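Local coordinates for Lmo2445 protein (Listeria monocytogenes EGD-e, PDB 5HZL), which is of unknown function but, as a secreted, calcium-binding internalin-like leucine-rich-repeat protein, may recognise a partner molecule through its repeat surface, at residues Val26-Glu31 and Leu62-Glu67; Pro58-Gly63 and Ala84-Asn89; Val71-Val76 and Pro94-Ala99; Glu107-Asn112 and Asp128-Asn133. All coordinates share one frame; numbering follows the deposited sequence.

Contact 1: residues Val26-Glu31 and Leu62-Glu67; sequences VEAIAE and LGLTGE. With CA (calcium ion), chain B.
Where Ala28 and Ile29 meet Leu62 and Leu64 no flat group takes part; the planar groups, the carboxylates of Glu27 and Glu31, turn to a calcium ion instead. Glu31 chelates it with both oxygens, OE1 at 2.6 Å and OE2 at 2.4 Å from the ion, whereas Glu27 lends OE2 alone, at 2.6 Å. The two acids stand one helical turn apart, which lets one ion bridge them. The contact itself is apolar. Leu64 covers most of it, with CD2 the busier methyl and CD1 also on Ile29: CD2 lies 3.7 Å from Ile29 CG1 and 3.9 Å from Ala28 CB, with Val26 CG1 at the margin. In Ile29, CG1 is anti to the carbonyl carbon (chi1 -65°), which brings that branch obliquely across the leucine. Ala28, having only a methyl, lets the loop come close, and its CB sits 4.3 Å from Leu62 CB. Helix 27-36, part of the N-terminal internalin region, thus leans on the loop leading into helix 66-70, which Thr65 caps. Around this seam Leu64 also packs on Leu69, Val26 on Val71 and Ile29 on Leu72, while Ala30 faces Ile20 and Ile21 of helix 20-23.

Contact 2: residues Pro58-Gly63 and Ala84-Asn89; sequences PLPSLG and AIWSNN
Two successive turns of the leucine-rich-repeat solenoid lie side by side here, just where parallel strands 56-58 and 82-84 give way to loops. Beside the Pro58-Ala84 bridge, Leu59 N donates to Ala84 O, 2.8 Å; past the strands, Ser61 N donates to Trp86 O, also 2.8 Å. Pro60, between these two donors, has no N-H to offer, so proline costs the pairing nothing, and its CB lies over the indole of Trp86. Pro60 CB stands 3.6 Å from the centroid of the six-membered ring and only 16° off the normal, a CH-pi contact made over the face, while Ser87 OG sits at the indole edge. Trp86 CG lies between the backbone N and the carbonyl carbon (chi1 49°), the crowded position. Farther in, the buried amide of Asn88 ties the loops together. Its ND2 gives a nearly straight bond to Leu59 O, 2.7 Å and in the amide plane, and another back to Ile85 O within its own loop; its OD1 receives Leu62 N at 2.9 Å from above the carbonyl plane, and Leu64 N as well. One side chain thereby satisfies backbone groups of both turns. Gly63 adopts a positive phi, which glycine tolerates easily, and a water accepts weakly from its N and donates to Ser87 O. Leu59 and Ile85 are buried apolar residues of their turns. In the turn of Leu59 the asparagine position is taken by Leu62, but Ile85 and Asn88 hold the second L and the N of LxLxxN, the hallmark of leucine-rich repeats.

Contact 3: residues Val71-Val76 and Pro94-Ala99; sequences VLNNEV and PDLSEA
Asn73 and Ala99 bury the most surface in this contact, and the carboxamide of Asn73 reaches across to grip the opposite backbone at two points. Its ND2 donates to Asp95 O at 3.0 Å (N-H...O 151°), the donor tilted from the carbonyl plane, and its OD1 takes a weak bond from Ala99 N at 3.3 Å. CG is anti to the carbonyl carbon (chi1 -71°); the amide beyond it crosses Leu96 at about a right angle, with ND2 3.7 Å from CD2. An amide suits the place because it can answer both a carbonyl and an N-H. Ala99 is small: its CB lies against Leu72 O and Asn73 OD1, and 4.3 Å from Leu72 CB, and its CA approaches Glu75 O at 3.4 Å in a CH...O contact. Glu98 adds its CB, 3.5 Å from Asn73 OD1, while the rest of its chain bends away. Leu72 and Leu96 close the buried side. Beyond them Asp95 OD1 accepts Ser97 N, an Asx turn, and Ser97 OG as well. A short 3-10 segment, 71-74, packed on the next connecting loop is consistent with the convex side of internalin-like repeats, where short 3-10 segments are common.

Contact 4: residues Glu107-Asn112 and Asp128-Asn133; sequences EANGAN and DLSQNN
Asp128 starts the contact with its carbonyl oxygen, which accepts Ala108 N at 2.9 Å, at the end of the parallel strand pair. Leu129 turns inward, and its CD2 touches Ala108 CB at 4.0 Å. Ser130 works at both ends: its O accepts Gly110 N at 3.1 Å, while its hydroxyl donates to Asp128 OD1 at 2.6 Å and accepts Asn109 ND2 at 2.7 Å. A hydroxyl suits this relay because it can give and take at once. Gln131 then brings OE1 to the same ND2, 3.1 Å away, the two amide planes 40° apart. Asn109 CG is anti to the backbone N (chi1 175°), and the two N-H of ND2 reach Ser130 OG and Gln131 OE1, both in its amide plane. Asn132 closes the type II turn begun at Leu129. Its ND2 binds Ala108 O at 2.9 Å, as well as Leu129 O, and its OD1 takes Ala111 N at 3.0 Å. Asn133 lies alongside Asn112, whose ND2 in turn bonds Asn89. Within the parallel sheet, strand 105-107 also pairs with strand 82-84, and on the other flank Asp128 and Ser130 touch Asn151 of strand 149-151, while Leu129 packs on Ile113 of strand 113-115.

Contacts 2 and 4 are the same structural event in different turns of the solenoid: parallel strands ending in loops pinned by an inward asparagine, Asn88 or Asn132. They adjoin through Ile85 N to Glu107 O and through Asn89 with Asn112, but contact 2 adds an aromatic face and contact 4 a polar side-chain network. Contact 3 joins the connecting loops, trading ladder bonds for one firm and one weak bond of a single amide. Contact 1, at the N-terminal end, is purely apolar between its segments, with calcium on its outer side; it shares Leu62 and Gly63 with contact 2, and its Ile29 packs on Leu72 of contact 3. All four combine buried and exposed residues, and contact 4 lies nearest the chain's centre.

Contact 1: residues Val26-Glu31 and Leu62-Glu67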
loop_
_atom_site.group_PDB
_atom_site.type_symbol
_atom_site.label_atom_id
_atom_site.label_comp_id
_atom_site.label_asym_id
_atom_site.label_seq_id
_atom_site.Cartn_x
_atom_site.Cartn_y
_atom_site.Cartn_z
ATOM N N VAL A 26 -17.533 -21.265 -2.374
ATOM C CA VAL A 26 -17.907 -19.877 -2.184
ATOM C C VAL A 26 -18.670 -19.590 -3.469
ATOM O O VAL A 26 -18.067 -19.618 -4.554
ATOM C CB VAL A 26 -16.687 -18.947 -2.051
ATOM C CG1 VAL A 26 -17.118 -17.488 -2.033
ATOM C CG2 VAL A 26 -15.884 -19.280 -0.804
ATOM N N GLU A 27 -19.978 -19.339 -3.346
ATOM C CA GLU A 27 -20.864 -19.076 -4.504
ATOM C C GLU A 27 -20.218 -18.262 -5.645
ATOM O O GLU A 27 -20.046 -18.770 -6.767
ATOM C CB GLU A 27 -22.167 -18.393 -4.044
ATOM C CG GLU A 27 -23.160 -18.099 -5.170
ATOM C CD GLU A 27 -24.429 -17.395 -4.701
ATOM O OE1 GLU A 27 -24.661 -17.243 -3.473
ATOM O OE2 GLU A 27 -25.206 -16.993 -5.593
ATOM N N ALA A 28 -19.853 -17.019 -5.321
ATOM C CA ALA A 28 -19.253 -16.082 -6.266
ATOM C C ALA A 28 -18.037 -16.620 -7.013
ATOM O O ALA A 28 -17.922 -16.428 -8.224
ATOM C CB ALA A 28 -18.877 -14.810 -5.539
ATOM N N ILE A 29 -17.141 -17.284 -6.290
ATOM C CA ILE A 29 -15.922 -17.824 -6.877
ATOM C C ILE A 29 -16.241 -19.001 -7.791
ATOM O O ILE A 29 -15.723 -19.070 -8.901
ATOM C CB ILE A 29 -14.873 -18.166 -5.794
ATOM C CG1 ILE A 29 -14.422 -16.858 -5.105
ATOM C CG2 ILE A 29 -13.671 -18.895 -6.395
ATOM C CD1 ILE A 29 -13.426 -17.004 -3.971
ATOM N N ALA A 30 -17.108 -19.905 -7.342
ATOM C CA ALA A 30 -17.490 -21.057 -8.167
ATOM C C ALA A 30 -18.214 -20.638 -9.454
ATOM O O ALA A 30 -18.041 -21.269 -10.500
ATOM C CB ALA A 30 -18.334 -22.036 -7.369
ATOM N N GLU A 31 -19.020 -19.583 -9.377
ATOM C CA GLU A 31 -19.734 -19.074 -10.568
ATOM C C GLU A 31 -18.752 -18.433 -11.520
ATOM O O GLU A 31 -18.916 -18.539 -12.720
ATOM C CB GLU A 31 -20.812 -18.077 -10.199
ATOM C CG GLU A 31 -21.985 -18.702 -9.480
ATOM C CD GLU A 31 -23.003 -17.676 -9.027
ATOM O OE1 GLU A 31 -22.616 -16.541 -8.640
ATOM O OE2 GLU A 31 -24.214 -18.005 -9.037
ATOM N N LEU A 62 -16.734 -8.622 -6.893
ATOM C CA LEU A 62 -17.651 -9.703 -6.426
ATOM C C LEU A 62 -17.862 -9.714 -4.902
ATOM O O LEU A 62 -18.345 -10.693 -4.346
ATOM C CB LEU A 62 -17.140 -11.086 -6.871
ATOM C CG LEU A 62 -17.001 -11.349 -8.371
ATOM C CD1 LEU A 62 -16.250 -12.649 -8.623
ATOM C CD2 LEU A 62 -18.353 -11.343 -9.058
ATOM N N GLY A 63 -17.498 -8.635 -4.224
ATOM C CA GLY A 63 -17.683 -8.581 -2.781
ATOM C C GLY A 63 -16.887 -9.581 -1.959
ATOM O O GLY A 63 -17.210 -9.804 -0.791
ATOM N N LEU A 64 -15.833 -10.141 -2.555
ATOM C CA LEU A 64 -15.005 -11.144 -1.894
ATOM C C LEU A 64 -14.089 -10.606 -0.779
ATOM O O LEU A 64 -13.514 -9.531 -0.894
ATOM C CB LEU A 64 -14.126 -11.853 -2.931
ATOM C CG LEU A 64 -14.794 -12.539 -4.121
ATOM C CD1 LEU A 64 -13.754 -13.049 -5.101
ATOM C CD2 LEU A 64 -15.666 -13.679 -3.665
ATOM N N THR A 65 -13.964 -11.396 0.286
ATOM C CA THR A 65 -13.109 -11.107 1.418
ATOM C C THR A 65 -11.878 -11.985 1.260
ATOM O O THR A 65 -11.838 -12.804 0.360
ATOM C CB THR A 65 -13.798 -11.490 2.739
ATOM O OG1 THR A 65 -14.107 -12.890 2.736
ATOM C CG2 THR A 65 -15.071 -10.711 2.923
ATOM N N GLY A 66 -10.882 -11.813 2.129
ATOM C CA GLY A 66 -9.659 -12.638 2.123
ATOM C C GLY A 66 -10.015 -14.109 2.326
ATOM O O GLY A 66 -9.501 -14.968 1.617
ATOM N N GLU A 67 -10.886 -14.384 3.307
ATOM C CA GLU A 67 -11.398 -15.740 3.587
ATOM C C GLU A 67 -11.960 -16.406 2.343
ATOM O O GLU A 67 -11.662 -17.557 2.065
ATOM C CB GLU A 67 -12.546 -15.678 4.604
ATOM C CG GLU A 67 -12.190 -15.700 6.081
ATOM C CD GLU A 67 -11.877 -17.109 6.582
ATOM O OE1 GLU A 67 -12.097 -17.379 7.787
ATOM O OE2 GLU A 67 -11.455 -17.967 5.779
HETATM CA CA CA B . -25.079 -16.010 -7.980
#

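Contact 2: residues Pro58-Gly63 and Ala84-Asn89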
loop_
_atom_site.group_PDB
_atom_site.type_symbol
_atom_site.label_atom_id
_atom_site.label_comp_id
_atom_site.label_asym_id
_atom_site.label_seq_id
_atom_site.Cartn_x
_atom_site.Cartn_y
_atom_site.Cartn_z
ATOM N N PRO A 58 -10.283 -14.256 -13.244
ATOM C CA PRO A 58 -11.110 -13.058 -13.231
ATOM C C PRO A 58 -12.136 -13.046 -12.113
ATOM O O PRO A 58 -13.225 -13.588 -12.263
ATOM C CB PRO A 58 -11.794 -13.102 -14.598
ATOM C CG PRO A 58 -11.950 -14.550 -14.870
ATOM C CD PRO A 58 -10.801 -15.253 -14.201
ATOM N N LEU A 59 -11.775 -12.390 -11.014
ATOM C CA LEU A 59 -12.633 -12.249 -9.848
ATOM C C LEU A 59 -12.867 -10.794 -9.439
ATOM O O LEU A 59 -12.967 -10.513 -8.244
ATOM C CB LEU A 59 -12.000 -12.992 -8.685
ATOM C CG LEU A 59 -11.836 -14.491 -8.849
ATOM C CD1 LEU A 59 -11.146 -15.045 -7.621
ATOM C CD2 LEU A 59 -13.184 -15.154 -9.039
ATOM N N PRO A 60 -12.960 -9.853 -10.412
ATOM C CA PRO A 60 -13.176 -8.493 -9.933
ATOM C C PRO A 60 -14.602 -8.191 -9.556
ATOM O O PRO A 60 -15.519 -8.792 -10.078
ATOM C CB PRO A 60 -12.817 -7.635 -11.145
ATOM C CG PRO A 60 -13.181 -8.490 -12.284
ATOM C CD PRO A 60 -12.785 -9.877 -11.875
ATOM N N SER A 61 -14.742 -7.246 -8.639
ATOM C CA SER A 61 -16.014 -6.713 -8.182
ATOM C C SER A 61 -17.055 -7.751 -7.850
ATOM O O SER A 61 -18.120 -7.753 -8.441
ATOM C CB SER A 61 -16.528 -5.723 -9.253
ATOM O OG SER A 61 -17.646 -4.972 -8.813
ATOM N N LEU A 62 -16.734 -8.622 -6.893
ATOM C CA LEU A 62 -17.651 -9.703 -6.426
ATOM C C LEU A 62 -17.862 -9.714 -4.902
ATOM O O LEU A 62 -18.345 -10.693 -4.346
ATOM C CB LEU A 62 -17.140 -11.086 -6.871
ATOM C CG LEU A 62 -17.001 -11.349 -8.371
ATOM C CD1 LEU A 62 -16.250 -12.649 -8.623
ATOM C CD2 LEU A 62 -18.353 -11.343 -9.058
ATOM N N GLY A 63 -17.498 -8.635 -4.224
ATOM C CA GLY A 63 -17.683 -8.581 -2.781
ATOM C C GLY A 63 -16.887 -9.581 -1.959
ATOM O O GLY A 63 -17.210 -9.804 -0.791
ATOM N N ALA A 84 -6.974 -11.149 -11.140
ATOM C CA ALA A 84 -7.789 -9.937 -11.204
ATOM C C ALA A 84 -8.773 -9.919 -10.021
ATOM O O ALA A 84 -9.791 -10.628 -10.051
ATOM C CB ALA A 84 -8.546 -9.906 -12.520
ATOM N N ILE A 85 -8.471 -9.123 -8.991
ATOM C CA ILE A 85 -9.315 -9.036 -7.794
ATOM C C ILE A 85 -9.702 -7.612 -7.397
ATOM O O ILE A 85 -10.034 -7.357 -6.243
ATOM C CB ILE A 85 -8.650 -9.747 -6.583
ATOM C CG1 ILE A 85 -7.254 -9.186 -6.324
ATOM C CG2 ILE A 85 -8.568 -11.249 -6.813
ATOM C CD1 ILE A 85 -6.554 -9.791 -5.132
ATOM N N TRP A 86 -9.705 -6.701 -8.359
ATOM C CA TRP A 86 -10.061 -5.306 -8.084
ATOM C C TRP A 86 -11.543 -5.105 -7.750
ATOM O O TRP A 86 -12.375 -5.860 -8.204
ATOM C CB TRP A 86 -9.610 -4.389 -9.234
ATOM C CG TRP A 86 -9.966 -4.819 -10.640
ATOM C CD1 TRP A 86 -9.206 -5.588 -11.471
ATOM C CD2 TRP A 86 -11.139 -4.472 -11.380
ATOM N NE1 TRP A 86 -9.840 -5.762 -12.674
ATOM C CE2 TRP A 86 -11.024 -5.083 -12.654
ATOM C CE3 TRP A 86 -12.278 -3.716 -11.093
ATOM C CZ2 TRP A 86 -12.007 -4.957 -13.645
ATOM C CZ3 TRP A 86 -13.270 -3.587 -12.086
ATOM C CH2 TRP A 86 -13.123 -4.207 -13.345
ATOM N N SER A 87 -11.831 -4.076 -6.950
ATOM C CA SER A 87 -13.181 -3.705 -6.485
ATOM C C SER A 87 -13.853 -4.735 -5.538
ATOM O O SER A 87 -15.076 -4.845 -5.491
ATOM C CB SER A 87 -14.096 -3.294 -7.648
ATOM O OG SER A 87 -13.628 -2.111 -8.270
ATOM N N ASN A 88 -13.036 -5.497 -4.804
ATOM C CA ASN A 88 -13.508 -6.479 -3.816
ATOM C C ASN A 88 -13.439 -5.853 -2.438
ATOM O O ASN A 88 -13.204 -4.666 -2.339
ATOM C CB ASN A 88 -12.738 -7.799 -3.940
ATOM C CG ASN A 88 -13.285 -8.686 -5.050
ATOM O OD1 ASN A 88 -14.478 -8.991 -5.080
ATOM N ND2 ASN A 88 -12.411 -9.143 -5.929
ATOM N N ASN A 89 -13.662 -6.625 -1.382
ATOM C CA ASN A 89 -13.657 -6.126 0.001
ATOM C C ASN A 89 -12.849 -7.132 0.833
ATOM O O ASN A 89 -13.347 -7.822 1.729
ATOM C CB ASN A 89 -15.104 -6.053 0.454
ATOM C CG ASN A 89 -15.253 -5.441 1.810
ATOM O OD1 ASN A 89 -14.446 -4.609 2.230
ATOM N ND2 ASN A 89 -16.296 -5.833 2.506
HETATM O O HOH W 1 -17.161 -5.653 -4.025
#

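Contact 3: residues Val71-Val76 and Pro94-Ala99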
loop_
_atom_site.group_PDB
_atom_site.type_symbol
_atom_site.label_atom_id
_atom_site.label_comp_id
_atom_site.label_asym_id
_atom_site.label_seq_id
_atom_site.Cartn_x
_atom_site.Cartn_y
_atom_site.Cartn_z
ATOM N N VAL A 71 -9.985 -19.971 -0.504
ATOM C CA VAL A 71 -10.528 -21.175 -1.137
ATOM C C VAL A 71 -9.774 -21.577 -2.425
ATOM O O VAL A 71 -9.731 -22.768 -2.758
ATOM C CB VAL A 71 -12.048 -20.993 -1.364
ATOM C CG1 VAL A 71 -12.579 -21.802 -2.516
ATOM C CG2 VAL A 71 -12.809 -21.292 -0.074
ATOM N N LEU A 72 -9.179 -20.599 -3.120
ATOM C CA LEU A 72 -8.391 -20.846 -4.342
ATOM C C LEU A 72 -7.237 -21.834 -4.090
ATOM O O LEU A 72 -6.853 -22.598 -4.996
ATOM C CB LEU A 72 -7.862 -19.541 -4.939
ATOM C CG LEU A 72 -8.915 -18.573 -5.497
ATOM C CD1 LEU A 72 -8.293 -17.238 -5.886
ATOM C CD2 LEU A 72 -9.662 -19.171 -6.686
ATOM N N ASN A 73 -6.700 -21.824 -2.866
ATOM C CA ASN A 73 -5.645 -22.765 -2.475
ATOM C C ASN A 73 -6.076 -24.241 -2.431
ATOM O O ASN A 73 -5.241 -25.120 -2.203
ATOM C CB ASN A 73 -5.002 -22.336 -1.161
ATOM C CG ASN A 73 -4.146 -21.103 -1.323
ATOM O OD1 ASN A 73 -3.428 -20.977 -2.311
ATOM N ND2 ASN A 73 -4.183 -20.206 -0.347
ATOM N N ASN A 74 -7.365 -24.510 -2.643
ATOM C CA ASN A 74 -7.854 -25.889 -2.708
ATOM C C ASN A 74 -7.394 -26.568 -3.977
ATOM O O ASN A 74 -7.572 -27.755 -4.106
ATOM C CB ASN A 74 -9.381 -25.982 -2.638
ATOM C CG ASN A 74 -9.934 -25.630 -1.267
ATOM O OD1 ASN A 74 -9.189 -25.353 -0.323
ATOM N ND2 ASN A 74 -11.256 -25.644 -1.150
ATOM N N GLU A 75 -6.838 -25.816 -4.919
ATOM C CA GLU A 75 -6.339 -26.393 -6.159
ATOM C C GLU A 75 -5.109 -25.629 -6.638
ATOM O O GLU A 75 -4.646 -24.696 -5.988
ATOM C CB GLU A 75 -7.425 -26.369 -7.249
ATOM C CG GLU A 75 -8.739 -27.061 -6.900
ATOM C CD GLU A 75 -8.602 -28.543 -6.581
ATOM O OE1 GLU A 75 -7.558 -29.180 -6.885
ATOM O OE2 GLU A 75 -9.572 -29.073 -6.019
ATOM N N VAL A 76 -4.586 -26.052 -7.778
ATOM C CA VAL A 76 -3.426 -25.441 -8.396
ATOM C C VAL A 76 -3.783 -25.078 -9.839
ATOM O O VAL A 76 -4.091 -25.967 -10.640
ATOM C CB VAL A 76 -2.226 -26.421 -8.403
ATOM C CG1 VAL A 76 -1.042 -25.827 -9.162
ATOM C CG2 VAL A 76 -1.832 -26.801 -6.982
ATOM N N PRO A 94 -4.980 -13.488 1.537
ATOM C CA PRO A 94 -4.205 -14.685 1.863
ATOM C C PRO A 94 -3.000 -14.900 0.928
ATOM O O PRO A 94 -2.837 -14.209 -0.099
ATOM C CB PRO A 94 -5.223 -15.811 1.668
ATOM C CG PRO A 94 -6.095 -15.304 0.558
ATOM C CD PRO A 94 -6.207 -13.818 0.782
ATOM N N ASP A 95 -2.161 -15.854 1.322
ATOM C CA ASP A 95 -0.980 -16.263 0.569
ATOM C C ASP A 95 -1.508 -17.278 -0.456
ATOM O O ASP A 95 -1.844 -18.409 -0.091
ATOM C CB ASP A 95 0.045 -16.879 1.542
ATOM C CG ASP A 95 1.297 -17.433 0.856
ATOM O OD1 ASP A 95 1.267 -17.720 -0.361
ATOM O OD2 ASP A 95 2.315 -17.606 1.571
ATOM N N LEU A 96 -1.586 -16.866 -1.721
ATOM C CA LEU A 96 -2.090 -17.714 -2.812
ATOM C C LEU A 96 -1.000 -18.356 -3.692
ATOM O O LEU A 96 -1.306 -18.848 -4.781
ATOM C CB LEU A 96 -3.056 -16.907 -3.693
ATOM C CG LEU A 96 -4.327 -16.353 -3.035
ATOM C CD1 LEU A 96 -5.056 -15.420 -3.973
ATOM C CD2 LEU A 96 -5.252 -17.476 -2.589
ATOM N N SER A 97 0.251 -18.379 -3.223
ATOM C CA SER A 97 1.368 -18.972 -3.991
ATOM C C SER A 97 1.214 -20.470 -4.270
ATOM O O SER A 97 1.790 -20.989 -5.217
ATOM C CB SER A 97 2.695 -18.749 -3.267
ATOM O OG SER A 97 2.693 -19.358 -1.991
ATOM N N GLU A 98 0.441 -21.141 -3.426
ATOM C CA GLU A 98 0.176 -22.579 -3.540
ATOM C C GLU A 98 -0.711 -22.793 -4.796
ATOM O O GLU A 98 -0.471 -23.684 -5.610
ATOM C CB GLU A 98 -0.551 -23.056 -2.257
ATOM C CG GLU A 98 -0.510 -24.551 -1.941
ATOM C CD GLU A 98 0.869 -25.050 -1.462
ATOM O OE1 GLU A 98 1.822 -24.230 -1.342
ATOM O OE2 GLU A 98 0.998 -26.278 -1.189
ATOM N N ALA A 99 -1.714 -21.934 -4.941
ATOM C CA ALA A 99 -2.659 -21.990 -6.058
ATOM C C ALA A 99 -2.213 -21.303 -7.339
ATOM O O ALA A 99 -2.685 -21.652 -8.425
ATOM C CB ALA A 99 -3.986 -21.379 -5.630
#

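Contact 4: residues Glu107-Asn112 and Asp128-Asn133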
loop_
_atom_site.group_PDB
_atom_site.type_symbol
_atom_site.label_atom_id
_atom_site.label_comp_id
_atom_site.label_asym_id
_atom_site.label_seq_id
_atom_site.Cartn_x
_atom_site.Cartn_y
_atom_site.Cartn_z
ATOM N N GLU A 107 -3.663 -7.500 -10.414
ATOM C CA GLU A 107 -4.428 -6.278 -10.622
ATOM C C GLU A 107 -5.477 -6.241 -9.521
ATOM O O GLU A 107 -6.531 -6.867 -9.631
ATOM C CB GLU A 107 -5.026 -6.253 -12.023
ATOM C CG GLU A 107 -3.972 -6.019 -13.101
ATOM C CD GLU A 107 -4.510 -6.111 -14.524
ATOM O OE1 GLU A 107 -5.603 -6.707 -14.742
ATOM O OE2 GLU A 107 -3.814 -5.605 -15.441
ATOM N N ALA A 108 -5.162 -5.489 -8.461
ATOM C CA ALA A 108 -5.999 -5.387 -7.263
ATOM C C ALA A 108 -6.325 -3.975 -6.794
ATOM O O ALA A 108 -6.301 -3.685 -5.598
ATOM C CB ALA A 108 -5.319 -6.163 -6.146
ATOM N N ASN A 109 -6.644 -3.104 -7.738
ATOM C CA ASN A 109 -7.018 -1.726 -7.429
ATOM C C ASN A 109 -8.339 -1.660 -6.648
ATOM O O ASN A 109 -9.270 -2.399 -6.956
ATOM C CB ASN A 109 -7.234 -0.937 -8.738
ATOM C CG ASN A 109 -7.740 0.472 -8.495
ATOM O OD1 ASN A 109 -8.923 0.732 -8.615
ATOM N ND2 ASN A 109 -6.864 1.360 -8.075
ATOM N N GLY A 110 -8.418 -0.769 -5.658
ATOM C CA GLY A 110 -9.642 -0.560 -4.870
ATOM C C GLY A 110 -10.349 -1.801 -4.381
ATOM O O GLY A 110 -11.565 -1.911 -4.474
ATOM N N ALA A 111 -9.565 -2.729 -3.847
ATOM C CA ALA A 111 -10.065 -3.991 -3.347
ATOM C C ALA A 111 -10.098 -4.039 -1.822
ATOM O O ALA A 111 -10.256 -5.110 -1.235
ATOM C CB ALA A 111 -9.184 -5.096 -3.885
ATOM N N ASN A 112 -9.943 -2.877 -1.195
ATOM C CA ASN A 112 -9.930 -2.738 0.269
ATOM C C ASN A 112 -8.984 -3.691 1.027
ATOM O O ASN A 112 -9.314 -4.166 2.122
ATOM C CB ASN A 112 -11.352 -2.823 0.833
ATOM C CG ASN A 112 -11.435 -2.362 2.280
ATOM O OD1 ASN A 112 -10.677 -1.503 2.717
ATOM N ND2 ASN A 112 -12.373 -2.917 3.022
ATOM N N ASP A 128 -0.498 -4.131 -8.998
ATOM C CA ASP A 128 -1.287 -2.875 -8.912
ATOM C C ASP A 128 -2.128 -2.934 -7.626
ATOM O O ASP A 128 -3.206 -3.524 -7.601
ATOM C CB ASP A 128 -2.189 -2.686 -10.150
ATOM C CG ASP A 128 -3.012 -1.354 -10.130
ATOM O OD1 ASP A 128 -2.788 -0.482 -9.254
ATOM O OD2 ASP A 128 -3.890 -1.167 -11.021
ATOM N N LEU A 129 -1.607 -2.323 -6.564
ATOM C CA LEU A 129 -2.253 -2.286 -5.252
ATOM C C LEU A 129 -2.710 -0.876 -4.897
ATOM O O LEU A 129 -2.887 -0.534 -3.731
ATOM C CB LEU A 129 -1.280 -2.820 -4.200
ATOM C CG LEU A 129 -0.947 -4.304 -4.318
ATOM C CD1 LEU A 129 0.302 -4.660 -3.532
ATOM C CD2 LEU A 129 -2.128 -5.154 -3.867
ATOM N N SER A 130 -2.927 -0.065 -5.920
ATOM C CA SER A 130 -3.371 1.294 -5.717
ATOM C C SER A 130 -4.807 1.348 -5.175
ATOM O O SER A 130 -5.632 0.509 -5.502
ATOM C CB SER A 130 -3.315 2.032 -7.052
ATOM O OG SER A 130 -4.161 1.410 -8.011
ATOM N N GLN A 131 -5.075 2.341 -4.334
ATOM C CA GLN A 131 -6.390 2.580 -3.763
ATOM C C GLN A 131 -6.915 1.536 -2.801
ATOM O O GLN A 131 -8.126 1.323 -2.664
ATOM C CB GLN A 131 -7.395 2.956 -4.853
ATOM C CG GLN A 131 -7.026 4.280 -5.520
ATOM C CD GLN A 131 -8.005 4.711 -6.584
ATOM O OE1 GLN A 131 -8.448 3.926 -7.428
ATOM N NE2 GLN A 131 -8.321 5.975 -6.574
ATOM N N ASN A 132 -5.975 0.898 -2.118
ATOM C CA ASN A 132 -6.290 -0.076 -1.091
ATOM C C ASN A 132 -6.207 0.677 0.248
ATOM O O ASN A 132 -6.339 1.902 0.257
ATOM C CB ASN A 132 -5.412 -1.315 -1.232
ATOM C CG ASN A 132 -5.874 -2.214 -2.367
ATOM O OD1 ASN A 132 -6.964 -2.783 -2.309
ATOM N ND2 ASN A 132 -5.030 -2.389 -3.376
ATOM N N ASN A 133 -6.004 -0.017 1.360
ATOM C CA ASN A 133 -5.991 0.670 2.634
ATOM C C ASN A 133 -5.118 -0.038 3.648
ATOM O O ASN A 133 -5.610 -0.613 4.634
ATOM C CB ASN A 133 -7.434 0.767 3.141
ATOM C CG ASN A 133 -7.575 1.697 4.335
ATOM O OD1 ASN A 133 -6.755 2.622 4.540
ATOM N ND2 ASN A 133 -8.625 1.475 5.122
HETATM O O HOH W 2 -10.208 -0.054 -1.412
#